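Local coordinates for protein putative ribose 5-phosphate isomerase (Leishmania infantum, PDB 6FXW) that probably catalyses the interconversion of ribose 5-phosphate and ribulose 5-phosphate in the pentose phosphate pathway, as a type B ribose 5-phosphate isomerase, at residues M4-A9 with A65-L70; Q55-I60 with A108-I113. All blocks are in the same frame, centred on the assembly; numbering follows the deposited sequence.

Contact 1. Residues M4-A9 with A65-L70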
loop_
_atom_site.group_PDB
_atom_site.type_symbol
_atom_site.label_atom_id
_atom_site.label_comp_id
_atom_site.label_asym_id
_atom_site.label_seq_id
_atom_site.Cartn_x
_atom_site.Cartn_y
_atom_site.Cartn_z
ATOM N N MET A 4 -25.360 -12.564 7.279
ATOM C CA MET A 4 -25.838 -13.711 6.448
ATOM C C MET A 4 -24.817 -13.807 5.326
ATOM O O MET A 4 -24.429 -12.776 4.751
ATOM C CB MET A 4 -27.296 -13.474 5.921
ATOM C CG MET A 4 -28.206 -13.256 7.130
ATOM S SD MET A 4 -29.959 -12.966 6.893
ATOM C CE MET A 4 -30.612 -12.435 8.519
ATOM N N PRO A 5 -24.315 -15.006 5.031
ATOM C CA PRO A 5 -23.533 -15.164 3.805
ATOM C C PRO A 5 -24.213 -14.601 2.569
ATOM O O PRO A 5 -25.425 -14.461 2.505
ATOM C CB PRO A 5 -23.469 -16.667 3.647
ATOM C CG PRO A 5 -23.663 -17.226 5.046
ATOM C CD PRO A 5 -24.667 -16.337 5.618
ATOM N N LYS A 6 -23.362 -14.239 1.604
ATOM C CA LYS A 6 -23.746 -13.491 0.424
ATOM C C LYS A 6 -23.525 -14.262 -0.856
ATOM O O LYS A 6 -22.644 -15.130 -0.944
ATOM C CB LYS A 6 -22.744 -12.302 0.290
ATOM C CG LYS A 6 -22.658 -11.261 1.413
ATOM C CD LYS A 6 -23.994 -10.577 1.605
ATOM C CE LYS A 6 -23.885 -9.083 1.908
ATOM N NZ LYS A 6 -22.702 -8.720 2.753
ATOM N N ARG A 7 -24.326 -13.930 -1.861
ATOM C CA ARG A 7 -24.180 -14.460 -3.226
ATOM C C ARG A 7 -23.265 -13.501 -3.983
ATOM O O ARG A 7 -23.619 -12.332 -4.074
ATOM C CB ARG A 7 -25.474 -14.575 -3.972
ATOM C CG ARG A 7 -26.277 -15.735 -3.430
ATOM C CD ARG A 7 -27.646 -15.791 -4.133
ATOM N NE ARG A 7 -27.632 -15.933 -5.562
ATOM C CZ ARG A 7 -27.528 -17.135 -6.205
ATOM N NH1 ARG A 7 -27.410 -18.289 -5.529
ATOM N NH2 ARG A 7 -27.589 -17.221 -7.515
ATOM N N VAL A 8 -22.126 -14.007 -4.434
ATOM C CA VAL A 8 -21.023 -13.150 -4.957
ATOM C C VAL A 8 -20.887 -13.395 -6.454
ATOM O O VAL A 8 -20.656 -14.551 -6.915
ATOM C CB VAL A 8 -19.723 -13.454 -4.216
ATOM C CG1 VAL A 8 -18.600 -12.595 -4.866
ATOM C CG2 VAL A 8 -19.861 -13.239 -2.705
ATOM N N ALA A 9 -20.915 -12.343 -7.242
ATOM C CA ALA A 9 -20.536 -12.376 -8.628
ATOM C C ALA A 9 -19.096 -11.837 -8.781
ATOM O O ALA A 9 -18.838 -10.709 -8.386
ATOM C CB ALA A 9 -21.490 -11.523 -9.462
ATOM N N ALA A 65 -27.136 -11.754 -7.739
ATOM C CA ALA A 65 -26.075 -11.742 -6.757
ATOM C C ALA A 65 -26.366 -10.585 -5.816
ATOM O O ALA A 65 -27.071 -9.659 -6.213
ATOM C CB ALA A 65 -24.704 -11.526 -7.414
ATOM N N ASP A 66 -25.783 -10.661 -4.588
ATOM C CA ASP A 66 -25.908 -9.659 -3.604
ATOM C C ASP A 66 -24.765 -8.697 -3.640
ATOM O O ASP A 66 -24.909 -7.502 -3.188
ATOM C CB ASP A 66 -25.826 -10.352 -2.196
ATOM C CG ASP A 66 -27.002 -11.238 -1.945
ATOM O OD1 ASP A 66 -28.179 -10.809 -2.177
ATOM O OD2 ASP A 66 -26.737 -12.352 -1.596
ATOM N N THR A 67 -23.631 -9.171 -4.088
ATOM C CA THR A 67 -22.374 -8.388 -3.966
ATOM C C THR A 67 -21.493 -8.792 -5.104
ATOM O O THR A 67 -21.666 -9.880 -5.712
ATOM C CB THR A 67 -21.719 -8.496 -2.556
ATOM O OG1 THR A 67 -20.447 -7.808 -2.531
ATOM C CG2 THR A 67 -21.430 -9.873 -2.196
ATOM N N GLY A 68 -20.553 -7.952 -5.502
ATOM C CA GLY A 68 -19.703 -8.263 -6.582
ATOM C C GLY A 68 -18.235 -8.038 -6.260
ATOM O O GLY A 68 -17.919 -7.236 -5.342
ATOM N N ILE A 69 -17.374 -8.737 -6.961
ATOM C CA ILE A 69 -15.925 -8.479 -6.927
ATOM C C ILE A 69 -15.493 -8.305 -8.349
ATOM O O ILE A 69 -15.743 -9.203 -9.162
ATOM C CB ILE A 69 -15.215 -9.639 -6.231
ATOM C CG1 ILE A 69 -15.735 -9.801 -4.790
ATOM C CG2 ILE A 69 -13.741 -9.375 -6.229
ATOM C CD1 ILE A 69 -15.157 -11.028 -4.059
ATOM N N LEU A 70 -14.773 -7.242 -8.693
ATOM C CA LEU A 70 -14.281 -6.975 -10.009
ATOM C C LEU A 70 -12.753 -6.827 -9.959
ATOM O O LEU A 70 -12.243 -6.125 -9.100
ATOM C CB LEU A 70 -14.905 -5.727 -10.596
ATOM C CG LEU A 70 -16.374 -5.853 -10.969
ATOM C CD1 LEU A 70 -16.929 -4.505 -11.381
ATOM C CD2 LEU A 70 -16.512 -6.837 -12.098
#

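Contact 2. Residues Q55-I60 with A108-I113. With SO4 (sulfate ion), chain C.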
loop_
_atom_site.group_PDB
_atom_site.type_symbol
_atom_site.label_atom_id
_atom_site.label_comp_id
_atom_site.label_asym_id
_atom_site.label_seq_id
_atom_site.Cartn_x
_atom_site.Cartn_y
_atom_site.Cartn_z
ATOM N N GLN A 55 -21.451 -7.072 -16.693
ATOM C CA GLN A 55 -22.007 -8.354 -16.289
ATOM C C GLN A 55 -22.290 -8.470 -14.827
ATOM O O GLN A 55 -23.370 -8.883 -14.366
ATOM C CB GLN A 55 -21.209 -9.590 -16.764
ATOM C CG GLN A 55 -21.143 -9.823 -18.233
ATOM C CD GLN A 55 -20.577 -11.180 -18.590
ATOM O OE1 GLN A 55 -19.596 -11.242 -19.348
ATOM N NE2 GLN A 55 -21.174 -12.305 -18.073
ATOM N N VAL A 56 -21.319 -8.078 -14.014
ATOM C CA VAL A 56 -21.441 -8.199 -12.556
ATOM C C VAL A 56 -22.508 -7.183 -12.048
ATOM O O VAL A 56 -23.364 -7.477 -11.173
ATOM C CB VAL A 56 -20.072 -7.927 -11.878
ATOM C CG1 VAL A 56 -20.213 -7.808 -10.401
ATOM C CG2 VAL A 56 -19.161 -9.112 -12.130
ATOM N N CYS A 57 -22.473 -5.942 -12.553
ATOM C CA CYS A 57 -23.443 -4.899 -12.165
ATOM C C CYS A 57 -24.867 -5.384 -12.445
ATOM O O CYS A 57 -25.763 -5.263 -11.644
ATOM C CB CYS A 57 -23.192 -3.565 -12.882
ATOM S SG CYS A 57 -21.697 -2.775 -12.229
ATOM N N GLU A 58 -25.016 -5.971 -13.661
ATOM C CA GLU A 58 -26.362 -6.389 -14.038
ATOM C C GLU A 58 -26.773 -7.563 -13.182
ATOM O O GLU A 58 -27.973 -7.625 -12.771
ATOM C CB GLU A 58 -26.429 -6.764 -15.517
ATOM C CG GLU A 58 -26.801 -5.572 -16.370
ATOM C CD GLU A 58 -28.186 -4.933 -16.084
ATOM O OE1 GLU A 58 -28.322 -3.711 -16.382
ATOM O OE2 GLU A 58 -29.133 -5.631 -15.581
ATOM N N ALA A 59 -25.896 -8.497 -12.821
ATOM C CA ALA A 59 -26.247 -9.585 -11.872
ATOM C C ALA A 59 -26.778 -9.062 -10.575
ATOM O O ALA A 59 -27.734 -9.603 -10.014
ATOM C CB ALA A 59 -25.077 -10.518 -11.643
ATOM N N ILE A 60 -26.127 -8.047 -10.025
ATOM C CA ILE A 60 -26.585 -7.457 -8.796
ATOM C C ILE A 60 -27.943 -6.760 -8.971
ATOM O O ILE A 60 -28.870 -6.969 -8.168
ATOM C CB ILE A 60 -25.544 -6.487 -8.242
ATOM C CG1 ILE A 60 -24.290 -7.273 -7.835
ATOM C CG2 ILE A 60 -26.058 -5.692 -7.094
ATOM C CD1 ILE A 60 -23.051 -6.432 -7.620
ATOM N N ALA A 108 -20.624 -0.227 -0.014
ATOM C CA ALA A 108 -20.398 -0.545 -1.417
ATOM C C ALA A 108 -20.950 -1.915 -1.796
ATOM O O ALA A 108 -20.884 -2.879 -0.990
ATOM C CB ALA A 108 -18.905 -0.577 -1.758
ATOM N N HIS A 109 -21.535 -1.991 -2.952
ATOM C CA HIS A 109 -21.968 -3.267 -3.534
ATOM C C HIS A 109 -20.896 -4.087 -4.121
ATOM O O HIS A 109 -21.005 -5.324 -4.157
ATOM C CB HIS A 109 -22.989 -3.046 -4.674
ATOM C CG HIS A 109 -24.155 -2.199 -4.311
ATOM N ND1 HIS A 109 -24.109 -0.811 -4.449
ATOM C CD2 HIS A 109 -25.397 -2.495 -3.795
ATOM C CE1 HIS A 109 -25.279 -0.303 -4.039
ATOM N NE2 HIS A 109 -26.083 -1.293 -3.626
ATOM N N ILE A 110 -19.853 -3.423 -4.638
ATOM C CA ILE A 110 -18.796 -4.088 -5.458
ATOM C C ILE A 110 -17.443 -3.701 -4.919
ATOM O O ILE A 110 -17.201 -2.512 -4.643
ATOM C CB ILE A 110 -18.925 -3.754 -6.954
ATOM C CG1 ILE A 110 -20.297 -4.270 -7.527
ATOM C CG2 ILE A 110 -17.744 -4.363 -7.738
ATOM C CD1 ILE A 110 -20.491 -4.012 -8.966
ATOM N N LEU A 111 -16.619 -4.699 -4.746
ATOM C CA LEU A 111 -15.222 -4.574 -4.388
ATOM C C LEU A 111 -14.453 -4.580 -5.708
ATOM O O LEU A 111 -14.557 -5.561 -6.480
ATOM C CB LEU A 111 -14.828 -5.730 -3.554
ATOM C CG LEU A 111 -13.335 -6.023 -3.361
ATOM C CD1 LEU A 111 -12.642 -4.831 -2.630
ATOM C CD2 LEU A 111 -13.175 -7.350 -2.648
ATOM N N CYS A 112 -13.559 -3.597 -5.936
ATOM C CA CYS A 112 -12.689 -3.556 -7.100
ATOM C C CYS A 112 -11.236 -3.692 -6.638
ATOM O O CYS A 112 -10.834 -3.008 -5.727
ATOM C CB CYS A 112 -12.875 -2.271 -7.837
ATOM S SG CYS A 112 -14.542 -2.055 -8.497
ATOM N N ILE A 113 -10.546 -4.647 -7.198
ATOM C CA ILE A 113 -9.152 -4.937 -6.830
ATOM C C ILE A 113 -8.258 -5.052 -8.084
ATOM O O ILE A 113 -8.725 -5.417 -9.226
ATOM C CB ILE A 113 -9.015 -6.181 -5.990
ATOM C CG1 ILE A 113 -9.666 -7.347 -6.687
ATOM C CG2 ILE A 113 -9.658 -5.922 -4.643
ATOM C CD1 ILE A 113 -9.450 -8.693 -5.887
HETATM S S SO4 C . -28.696 0.426 -1.847
HETATM O O1 SO4 C . -27.802 0.067 -0.695
HETATM O O2 SO4 C . -28.698 -0.746 -2.828
HETATM O O3 SO4 C . -30.078 0.630 -1.277
HETATM O O4 SO4 C . -28.381 1.714 -2.530
#

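Contact 1. Residues M4-A9 with A65-L70
Arg7 O receives two backbone donors at the start of this strand pair. Asp66 N reaches it at 2.8 Å on a lone pair in the carbonyl plane. Thr67 N comes nearly along the C=O axis, with a longer bond and a more bent N-H (143°). On the same edge of the strand, Asp66 OD2 takes Arg7 N at 2.9 Å through its anti lone pair, almost straight at 166°. Asp66 thus grips both the N-H and the C=O of Arg7. CG of Asp66 stands anti to its own carbonyl carbon (chi1 -67°), and CB comes close to Arg7 O. Further along, Ala9 N donates to Thr67 O at 3.0 Å and Ile69 N to Ala9 O at 2.8 Å. This is parallel pairing of strands 6-12 and 67-72, neighbours in the five-stranded sheet of this alpha/beta fold of the LacAB/RpiB family. Val8 and Thr67 share one face, side by side. Thr67 CG2 sits between its own N and carbonyl carbon, and meets both Val8 CG2 and Lys6 CB at 3.7 Å. Val8 CG1 touches Ile69 CD1 at 3.9 Å. The other face carries Ala9, whose CB meets Ala65 CB at 3.8 Å. Helix 120-131 covers the Val8 and Thr67 face, and Val56 of helix 49-61 packs on Ala9. Thr67 OG1 is hydrogen-bonded to His109 O, and Arg7 NE to Glu64 O.

Contact 2. Residues Q55-I60 with A108-I113
The His109 imidazole is the one ring here, and its edge meets a sulfate ion. NE2 donates to sulfate O2 at 2.8 Å, nearly straight (169°), with O2 in the ring plane. At the other ring nitrogen, ND1 is hydrogen-bonded to Arg89 N. Bonds at both nitrogens fix the rotation of the ring, which is turned about at right angles to the plane of CA, CB and CG (chi2 88°). Arg89 NH1 also binds the sulfate, which probably came from the crystallisation liquor. ND1 accepts from Arg89 N and NE2 donates to the sulfate, so the bonds fit a neutral ring with its proton on NE2.

The helix meets the strand through aliphatic side chains and one sulfur. Ile110 points at the helix with CG1 anti to its carbonyl carbon and the chain extended, so CD1 is carried in among three residues. Cys57 SG lies 3.7 Å from this CD1. Val56 approaches obliquely and offers CG1 to the same methyl at 4.1 Å. Ile60 crosses Ile110 obliquely, and its CD1 rests on Ile110 CG1 at 3.5 Å, the closest approach across the contact. That CD1 also lies near the His109 backbone, 4.2 Å from His109 O. Val56 and Cys57 are neighbours in one turn and Ile60 comes one turn later, so the Ile110 side chain meets all three.

Helix and strand run nearly antiparallel, at 165°, with their axes 10.9 Å apart. Helix 49-61 thus lies against one face of the parallel sheet. Leu70 of strand 67-72 packs beside Val56 and Ile110. Ala82 of helix 76-83 and Phe85 in the loop that follows pack on Cys57, while helix 120-131 covers Leu111 on the opposite face.

Overall arrangement
Both contacts are largely buried, and their centres lie 8 Å apart. Contact 1 joins two neighbouring strands, so backbone hydrogen bonds carry it. Contact 2 sets a helix on the sheet, and its chemistry is apolar side-chain packing. Each has a polar fringe at one end: an exposed aspartate in contact 1, a sulfate-bound histidine in contact 2. Strands 67-72 and 110-114 are neighbours, probably bonded through Leu70 N to Leu111 O and Gly68 O to Leu111 N. Helix 49-61 precedes strand 67-72 in the chain and packs back on it, with Val56 CG2 against Leu70 CD2 and Ile60 CD1 near Gly68 N.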